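PDB 1YZY: 3-oxo-tetronate kinase from Haemophilus influenzae, which catalyses the ATP-dependent phosphorylation of 3-oxo-tetronate to 3-oxo-tetronate 4-phosphate. Local coordinates for residues 258-269 / 395-406. Sequence-based numbering, arbitrary orientation.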
# COMPACT_ATOMS: atom_id res chain seq x y z
N MET A 258 11.41 17.58 -1.49
CA MET A 258 12.03 16.50 -2.26
C MET A 258 11.66 16.54 -3.75
O MET A 258 12.52 16.33 -4.61
CB MET A 258 11.68 15.14 -1.67
CG MET A 258 12.29 13.97 -2.43
SD MET A 258 13.99 14.29 -2.93
CE MET A 258 14.86 13.99 -1.42
N THR A 259 10.40 16.84 -4.05
CA THR A 259 9.95 16.91 -5.43
C THR A 259 10.59 18.08 -6.18
O THR A 259 11.00 17.94 -7.33
CB THR A 259 8.41 17.00 -5.52
OG1 THR A 259 7.82 15.88 -4.85
CG2 THR A 259 7.96 17.01 -6.97
N ASN A 260 10.69 19.23 -5.51
CA ASN A 260 11.29 20.41 -6.11
C ASN A 260 12.71 20.13 -6.55
O ASN A 260 13.17 20.67 -7.56
CB ASN A 260 11.27 21.57 -5.14
CG ASN A 260 10.23 22.59 -5.50
OD1 ASN A 260 10.47 23.50 -6.30
ND2 ASN A 260 9.05 22.46 -4.91
N LYS A 261 13.42 19.32 -5.78
CA LYS A 261 14.79 18.97 -6.09
C LYS A 261 14.84 17.96 -7.23
O LYS A 261 15.74 18.01 -8.07
CB LYS A 261 15.50 18.40 -4.86
CG LYS A 261 15.72 19.44 -3.76
CD LYS A 261 16.44 18.84 -2.55
CE LYS A 261 15.62 17.72 -1.92
NZ LYS A 261 16.28 17.12 -0.74
N GLN A 262 13.89 17.02 -7.24
CA GLN A 262 13.81 15.99 -8.28
C GLN A 262 13.49 16.62 -9.64
O GLN A 262 13.88 16.09 -10.68
CB GLN A 262 12.76 14.93 -7.91
CG GLN A 262 13.11 14.10 -6.68
CD GLN A 262 11.95 13.24 -6.20
OE1 GLN A 262 10.83 13.73 -6.04
NE2 GLN A 262 12.20 11.97 -5.98
N VAL A 263 12.73 17.71 -9.61
CA VAL A 263 12.35 18.44 -10.82
C VAL A 263 13.54 19.28 -11.28
O VAL A 263 13.86 19.33 -12.47
CB VAL A 263 11.13 19.38 -10.55
CG1 VAL A 263 10.92 20.34 -11.71
CG2 VAL A 263 9.86 18.56 -10.32
N GLU A 264 14.17 19.94 -10.32
CA GLU A 264 15.33 20.78 -10.57
C GLU A 264 16.50 19.97 -11.14
O GLU A 264 17.36 20.51 -11.85
CB GLU A 264 15.74 21.44 -9.25
CG GLU A 264 16.08 22.92 -9.35
CD GLU A 264 17.50 23.18 -9.81
OE1 GLU A 264 18.41 23.20 -8.95
OE2 GLU A 264 17.71 23.37 -11.03
N LYS A 265 16.53 18.68 -10.83
CA LYS A 265 17.60 17.80 -11.30
C LYS A 265 17.25 17.17 -12.65
O LYS A 265 18.14 16.87 -13.46
CB LYS A 265 17.87 16.72 -10.24
CG LYS A 265 19.34 16.34 -10.05
CD LYS A 265 19.77 15.18 -10.93
CE LYS A 265 21.17 14.69 -10.57
NZ LYS A 265 21.53 13.42 -11.26
N TYR A 266 15.95 16.97 -12.89
CA TYR A 266 15.48 16.37 -14.12
C TYR A 266 15.33 17.34 -15.30
O TYR A 266 15.56 16.96 -16.45
CB TYR A 266 14.16 15.64 -13.88
CG TYR A 266 13.73 14.76 -15.03
CD1 TYR A 266 14.55 13.73 -15.48
CD2 TYR A 266 12.50 14.96 -15.68
CE1 TYR A 266 14.17 12.93 -16.54
CE2 TYR A 266 12.11 14.16 -16.74
CZ TYR A 266 12.95 13.15 -17.17
OH TYR A 266 12.59 12.35 -18.21
N ARG A 267 14.93 18.58 -15.04
CA ARG A 267 14.77 19.56 -16.11
C ARG A 267 16.10 19.79 -16.81
O ARG A 267 16.18 20.41 -17.87
CB ARG A 267 14.24 20.88 -15.54
CG ARG A 267 15.23 21.58 -14.64
CD ARG A 267 14.94 23.06 -14.58
NE ARG A 267 13.65 23.34 -13.96
CZ ARG A 267 13.13 24.55 -13.86
NH1 ARG A 267 13.78 25.60 -14.35
NH2 ARG A 267 11.97 24.73 -13.24
N GLU A 268 17.16 19.32 -16.17
CA GLU A 268 18.52 19.42 -16.67
C GLU A 268 18.76 18.29 -17.68
O GLU A 268 19.58 18.43 -18.59
CB GLU A 268 19.48 19.28 -15.48
CG GLU A 268 20.96 19.23 -15.81
CD GLU A 268 21.78 18.66 -14.66
OE1 GLU A 268 21.57 19.08 -13.50
OE2 GLU A 268 22.64 17.78 -14.92
N LYS A 269 18.02 17.20 -17.53
CA LYS A 269 18.15 16.02 -18.38
C LYS A 269 17.12 15.83 -19.51
O LYS A 269 17.39 15.10 -20.46
CB LYS A 269 18.15 14.75 -17.52
CG LYS A 269 19.30 14.61 -16.53
CD LYS A 269 20.63 14.42 -17.23
CE LYS A 269 21.73 14.05 -16.25
NZ LYS A 269 21.89 15.05 -15.16
N LYS A 395 4.68 8.58 -7.54
CA LYS A 395 5.58 9.03 -6.48
C LYS A 395 5.00 10.10 -5.57
O LYS A 395 4.91 11.27 -5.96
CB LYS A 395 6.89 9.55 -7.09
CG LYS A 395 7.96 9.89 -6.05
CD LYS A 395 8.82 11.07 -6.47
CE LYS A 395 8.09 12.40 -6.30
NZ LYS A 395 8.43 13.09 -5.03
N SER A 396 4.65 9.73 -4.33
CA SER A 396 4.15 10.71 -3.38
C SER A 396 5.33 11.68 -3.16
O SER A 396 6.48 11.40 -3.52
CB SER A 396 3.64 10.05 -2.09
OG SER A 396 2.23 10.18 -1.97
N GLY A 397 5.00 12.86 -2.66
CA GLY A 397 5.98 13.94 -2.54
C GLY A 397 7.27 13.66 -1.77
O GLY A 397 8.29 14.28 -2.05
N ASN A 398 7.24 12.75 -0.80
CA ASN A 398 8.43 12.49 -0.00
C ASN A 398 9.38 11.39 -0.45
O ASN A 398 10.56 11.41 -0.09
CB ASN A 398 8.05 12.26 1.46
CG ASN A 398 7.72 13.54 2.19
OD1 ASN A 398 8.23 14.62 1.84
ND2 ASN A 398 6.90 13.44 3.23
N PHE A 399 8.87 10.42 -1.19
CA PHE A 399 9.67 9.28 -1.64
C PHE A 399 10.67 9.60 -2.75
O PHE A 399 10.63 10.66 -3.36
CB PHE A 399 8.76 8.14 -2.09
CG PHE A 399 7.68 7.79 -1.10
CD1 PHE A 399 7.78 8.17 0.24
CD2 PHE A 399 6.56 7.08 -1.50
CE1 PHE A 399 6.78 7.85 1.15
CE2 PHE A 399 5.55 6.76 -0.60
CZ PHE A 399 5.66 7.15 0.73
N GLY A 400 11.57 8.64 -2.99
CA GLY A 400 12.58 8.79 -4.03
C GLY A 400 13.77 9.68 -3.72
O GLY A 400 13.69 10.61 -2.92
N LYS A 401 14.91 9.34 -4.32
CA LYS A 401 16.12 10.14 -4.15
C LYS A 401 16.06 11.27 -5.17
O LYS A 401 15.15 11.32 -5.99
CB LYS A 401 17.37 9.28 -4.38
CG LYS A 401 17.63 8.22 -3.32
CD LYS A 401 18.86 7.35 -3.63
CE LYS A 401 18.60 6.31 -4.74
NZ LYS A 401 18.37 6.88 -6.10
N GLU A 402 17.05 12.15 -5.16
CA GLU A 402 17.09 13.29 -6.08
C GLU A 402 16.92 12.95 -7.55
O GLU A 402 16.21 13.64 -8.28
CB GLU A 402 18.39 14.06 -5.91
CG GLU A 402 18.57 14.69 -4.55
CD GLU A 402 19.94 15.31 -4.40
OE1 GLU A 402 20.79 14.71 -3.70
OE2 GLU A 402 20.18 16.38 -5.00
N ASP A 403 17.61 11.91 -8.01
CA ASP A 403 17.56 11.50 -9.40
C ASP A 403 16.39 10.56 -9.73
O ASP A 403 16.48 9.78 -10.68
CB ASP A 403 18.89 10.85 -9.80
CG ASP A 403 19.09 9.47 -9.17
OD1 ASP A 403 19.81 8.65 -9.79
OD2 ASP A 403 18.55 9.20 -8.07
N PHE A 404 15.30 10.66 -8.98
CA PHE A 404 14.15 9.80 -9.20
C PHE A 404 13.59 9.71 -10.63
O PHE A 404 13.42 8.62 -11.16
CB PHE A 404 13.02 10.12 -8.24
CG PHE A 404 11.76 9.35 -8.52
CD1 PHE A 404 11.69 7.99 -8.24
CD2 PHE A 404 10.68 9.97 -9.15
CE1 PHE A 404 10.56 7.25 -8.59
CE2 PHE A 404 9.55 9.23 -9.50
CZ PHE A 404 9.49 7.87 -9.23
N PHE A 405 13.26 10.85 -11.23
CA PHE A 405 12.68 10.81 -12.58
C PHE A 405 13.46 10.05 -13.63
O PHE A 405 12.88 9.19 -14.30
CB PHE A 405 12.30 12.21 -13.07
CG PHE A 405 11.21 12.84 -12.27
CD1 PHE A 405 10.06 12.12 -11.97
CD2 PHE A 405 11.35 14.13 -11.78
CE1 PHE A 405 9.07 12.67 -11.17
CE2 PHE A 405 10.36 14.69 -10.98
CZ PHE A 405 9.22 13.95 -10.68
N GLU A 406 14.74 10.36 -13.79
CA GLU A 406 15.55 9.65 -14.78
C GLU A 406 15.81 8.20 -14.37
O GLU A 406 15.82 7.30 -15.22
CB GLU A 406 16.87 10.39 -15.07
CG GLU A 406 17.82 10.54 -13.90
CD GLU A 406 19.17 11.09 -14.33
OE1 GLU A 406 19.88 10.40 -15.10
OE2 GLU A 406 19.52 12.22 -13.90
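Gln262 spends both ends of its side-chain amide on the 395-406 segment. Its OE1 accepts from Lys395 NZ at 2.7 Å, with the ammonium in the carbonyl plane on a lone pair, while NE2 donates to Lys401 O at 3.0 Å along a nearly straight N-H...O path (163°). These two bonds fix the amide's rotation, supplemented by a weak one from NE2 to Phe399 O. Lys401 O lies near the plane of the Gln262 amide, but NE2 comes from above the Lys401 carbonyl plane (41° out of it) and Phe404 N from the other face, closing the type I turn 401-404. Lys395 NZ is gripped further by Thr259 OG1 at 2.9 Å and by Ser396 O; its chain, bent at chi2, chi3 and chi4, sets the ammonium between Thr259 OG1 and Gln262 OE1.

Farther along the helix, Phe405 CB sits over one face of the Tyr266 ring, 3.6 Å from the centroid, a CH-pi contact. With CG anti to the carbonyl carbon (chi1 -65°), the Phe405 ring turns its edge to Val263 CG2 and Gln262 O. Toward the end of the helix, Glu406 OE2 forms a salt bridge with Lys265 NZ (3.5 Å) and a long one with Lys269 NZ.

Gly397 and Ser254, which touches Thr259, probably both belong to the ATP site, so this end borders it. Tyr266 OH bonds to Ala303 O; Val263 packs on strands 248-252 and 305-307, Phe405 on 248-252 and 349-353, seating both helices against these parallel strands.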